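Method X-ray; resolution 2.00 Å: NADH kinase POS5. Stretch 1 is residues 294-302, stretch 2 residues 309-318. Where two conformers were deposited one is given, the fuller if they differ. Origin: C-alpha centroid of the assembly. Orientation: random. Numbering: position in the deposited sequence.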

# COMPACT_ATOMS: atom_id res chain seq x y z
N PRO A 294 -24.57 -14.89 14.39
CA PRO A 294 -24.07 -15.68 15.52
C PRO A 294 -22.96 -14.98 16.33
O PRO A 294 -22.24 -14.13 15.80
N VAL A 295 -22.83 -15.35 17.60
CA VAL A 295 -21.78 -14.81 18.47
C VAL A 295 -20.72 -15.87 18.80
O VAL A 295 -19.71 -15.58 19.45
N ASN A 296 -20.94 -17.09 18.34
CA ASN A 296 -20.00 -18.19 18.56
C ASN A 296 -19.20 -18.53 17.30
O ASN A 296 -19.70 -18.35 16.18
N SER A 297 -17.97 -19.00 17.49
CA SER A 297 -17.08 -19.39 16.39
C SER A 297 -16.91 -18.29 15.35
O SER A 297 -16.72 -18.56 14.17
N VAL A 298 -16.97 -17.04 15.81
CA VAL A 298 -16.92 -15.90 14.88
C VAL A 298 -15.50 -15.61 14.39
O VAL A 298 -15.32 -14.95 13.35
N VAL A 299 -14.51 -16.11 15.13
CA VAL A 299 -13.10 -15.89 14.82
C VAL A 299 -12.25 -17.12 15.09
O VAL A 299 -12.43 -17.80 16.10
N LYS A 300 -11.30 -17.40 14.20
CA LYS A 300 -10.36 -18.48 14.42
C LYS A 300 -9.06 -17.91 14.97
O LYS A 300 -8.62 -16.84 14.55
N LEU A 301 -8.45 -18.62 15.92
CA LEU A 301 -7.14 -18.27 16.42
C LEU A 301 -6.10 -19.26 15.90
O LEU A 301 -6.25 -20.49 16.08
N SER A 302 -5.05 -18.74 15.27
CA SER A 302 -3.93 -19.57 14.86
C SER A 302 -2.61 -19.06 15.41
O SER A 302 -2.42 -17.85 15.59
N GLN A 309 -8.24 -22.90 17.98
CA GLN A 309 -9.59 -22.83 18.50
C GLN A 309 -10.39 -21.82 17.73
O GLN A 309 -9.87 -20.81 17.25
N ASP A 310 -11.68 -22.08 17.65
CA ASP A 310 -12.61 -21.04 17.29
C ASP A 310 -12.91 -20.29 18.56
O ASP A 310 -13.01 -20.89 19.64
N LEU A 311 -12.98 -18.97 18.45
CA LEU A 311 -13.23 -18.10 19.59
C LEU A 311 -14.61 -17.48 19.47
O LEU A 311 -15.16 -17.34 18.37
N ASP A 312 -15.15 -17.11 20.62
CA ASP A 312 -16.47 -16.51 20.74
C ASP A 312 -16.34 -15.04 21.16
O ASP A 312 -15.33 -14.63 21.72
N VAL A 313 -17.39 -14.27 20.89
CA VAL A 313 -17.51 -12.91 21.40
C VAL A 313 -17.28 -12.92 22.91
O VAL A 313 -17.90 -13.71 23.63
N GLY A 314 -16.36 -12.07 23.37
CA GLY A 314 -16.01 -11.98 24.78
C GLY A 314 -14.69 -12.63 25.15
O GLY A 314 -14.11 -12.29 26.19
N ASP A 315 -14.21 -13.57 24.34
CA ASP A 315 -12.88 -14.15 24.52
C ASP A 315 -11.83 -13.04 24.33
O ASP A 315 -12.09 -12.06 23.63
N GLU A 316 -10.67 -13.18 24.97
CA GLU A 316 -9.55 -12.27 24.75
C GLU A 316 -8.27 -13.05 24.59
O GLU A 316 -8.09 -14.11 25.22
N ILE A 317 -7.36 -12.51 23.78
CA ILE A 317 -5.97 -12.95 23.81
C ILE A 317 -5.07 -11.84 24.34
O ILE A 317 -5.31 -10.66 24.08
N TYR A 318 -4.06 -12.24 25.11
CA TYR A 318 -3.00 -11.36 25.59
C TYR A 318 -1.72 -11.78 24.90
O TYR A 318 -1.39 -12.98 24.86

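The strand of Gln 309 to Leu 311 pairs antiparallel with the strand of stretch 1, and its side chains alternate between two faces of the small sheet. Gln 309 starts on the face shared by Val 299, Leu 301 and Leu 311. Its chi1 of -100° lies between wells, and the end of the side chain leads away from stretch 1. Its contact is made by the backbone: Leu 301 N donates to Gln 309 O at 2.9 Å.

Asp 310 lies on the other face, beside Lys 300. Its chi1 is m. Lys 300 is extended through chi1 and chi2 (both t), then bends with chi3 and chi4 both m. This brings Lys 300 NZ to 3.1 Å from Asp 310 OD1, a salt bridge that includes a hydrogen bond. Asp 310 OD2 serves a second partner. Water 1 donates to it, with 2.5 Å between the water O and Asp 310 OD2. The same water is hydrogen-bonded to Ser 297 OG at 2.8 Å, so it links the two stretches. Ser 297 has chi1 m.

Leu 311 returns to the face of Val 299 and Leu 301 with chi1 m and chi2 t. Its CD1 lies 4.1 Å from Leu 301 CB. Leu 301 is t, p, and its CD2 reaches Ile 317 further along. The Leu 311 backbone fixes the register: Leu 311 N donates to Val 299 O at 2.7 Å, nearly straight.

The CA-to-CB bond of Asp 312 points sideways, but the carboxylate comes nearer to stretch 1. With chi1 m, Asp 312 OD1 accepts from Ser 297 N at 3.0 Å. A side chain thus caters for a backbone amide in the loop before the strand of stretch 1. Asn 296, also m, lies alongside, with its CG 3.5 Å from Asp 312 OD1.

Val 313 points toward stretch 1, with chi1 t. Its CG2 meets two valines, both m: Val 295 CB at 3.9 Å and Val 298 CG2 at 4.1 Å. Val 313 N donates to Val 295 O at 3.0 Å, a backbone bond beside these apolar contacts.

Gly 314 has no side chain and does not touch stretch 1. It belongs to the type II turn from Asp 312 to Asp 315. Asp 315 (chi1 m) points toward stretch 1 but stays out of contact. Its OD2 instead accepts from Asp 312 N at 2.9 Å and braces the turn.

Glu 316 and Tyr 318 are out of reach. Between them Ile 317 points toward stretch 1, with chi1 p and chi2 t. Its CG2 packs 4.1 Å from Leu 301 CD2.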

# COMPACT_ATOMS: atom_id res chain seq x y z
CB PRO A 294 -23.51 -16.93 14.85
CG PRO A 294 -24.35 -17.12 13.61
CD PRO A 294 -24.94 -15.77 13.25
CB VAL A 295 -22.36 -14.17 19.76
CG1 VAL A 295 -22.99 -12.81 19.44
CG2 VAL A 295 -23.37 -15.10 20.44
CB ASN A 296 -20.73 -19.44 19.08
CG ASN A 296 -20.86 -19.44 20.61
OD1 ASN A 296 -20.66 -20.47 21.25
ND2 ASN A 296 -21.20 -18.29 21.19
CB SER A 297 -17.58 -20.68 15.71
OG SER A 297 -17.56 -21.77 16.60
CB VAL A 298 -17.62 -14.63 15.46
CG1 VAL A 298 -19.10 -14.90 15.68
CG2 VAL A 298 -16.95 -14.17 16.77
CB VAL A 299 -12.50 -14.73 15.64
CG1 VAL A 299 -11.18 -14.29 15.04
CG2 VAL A 299 -13.47 -13.56 15.71
CB LYS A 300 -10.09 -19.26 13.12
CG LYS A 300 -9.46 -20.64 13.34
CD LYS A 300 -9.18 -21.37 12.02
CE LYS A 300 -10.46 -21.71 11.26
NZ LYS A 300 -11.38 -22.62 12.00
CB LEU A 301 -7.14 -18.26 17.96
CG LEU A 301 -5.77 -18.12 18.65
CD1 LEU A 301 -5.13 -16.74 18.42
CD2 LEU A 301 -5.89 -18.42 20.15
CB SER A 302 -3.86 -19.67 13.33
OG SER A 302 -5.11 -20.10 12.80
CB GLN A 309 -9.54 -22.31 19.92
CG GLN A 309 -9.63 -23.36 20.99
CD GLN A 309 -9.90 -22.72 22.32
OE1 GLN A 309 -9.17 -22.93 23.28
NE2 GLN A 309 -10.96 -21.92 22.39
CB ASP A 310 -13.84 -21.64 16.63
CG ASP A 310 -13.48 -22.37 15.36
OD1 ASP A 310 -12.30 -22.28 14.96
OD2 ASP A 310 -14.35 -23.04 14.77
CB LEU A 311 -12.16 -17.01 19.71
CG LEU A 311 -10.69 -17.40 19.88
CD1 LEU A 311 -9.86 -16.15 20.23
CD2 LEU A 311 -10.49 -18.50 20.92
CB ASP A 312 -17.31 -17.27 21.78
CG ASP A 312 -17.24 -18.79 21.60
OD1 ASP A 312 -17.36 -19.26 20.45
OD2 ASP A 312 -17.04 -19.51 22.60
CB VAL A 313 -18.91 -12.32 21.06
CG1 VAL A 313 -19.18 -11.04 21.84
CG2 VAL A 313 -19.04 -12.09 19.56
CB ASP A 315 -12.62 -15.27 23.50
CG ASP A 315 -13.49 -16.53 23.73
OD1 ASP A 315 -14.23 -16.61 24.73
OD2 ASP A 315 -13.44 -17.44 22.88
CB GLU A 316 -9.32 -11.34 25.93
CG GLU A 316 -10.49 -10.53 26.42
CD GLU A 316 -10.17 -9.88 27.75
OE1 GLU A 316 -9.39 -10.46 28.52
OE2 GLU A 316 -10.69 -8.78 28.04
CB ILE A 317 -5.46 -13.47 22.42
CG1 ILE A 317 -5.62 -12.41 21.31
CG2 ILE A 317 -6.18 -14.78 22.04
CD1 ILE A 317 -4.87 -12.77 20.00
CB TYR A 318 -2.81 -11.48 27.10
CG TYR A 318 -3.98 -11.01 27.92
CD1 TYR A 318 -3.93 -9.80 28.62
CD2 TYR A 318 -5.15 -11.77 28.00
CE1 TYR A 318 -5.03 -9.37 29.38
CE2 TYR A 318 -6.24 -11.35 28.76
CZ TYR A 318 -6.17 -10.16 29.45
OH TYR A 318 -7.26 -9.75 30.18
O HOH W 1 -16.08 -24.15 16.17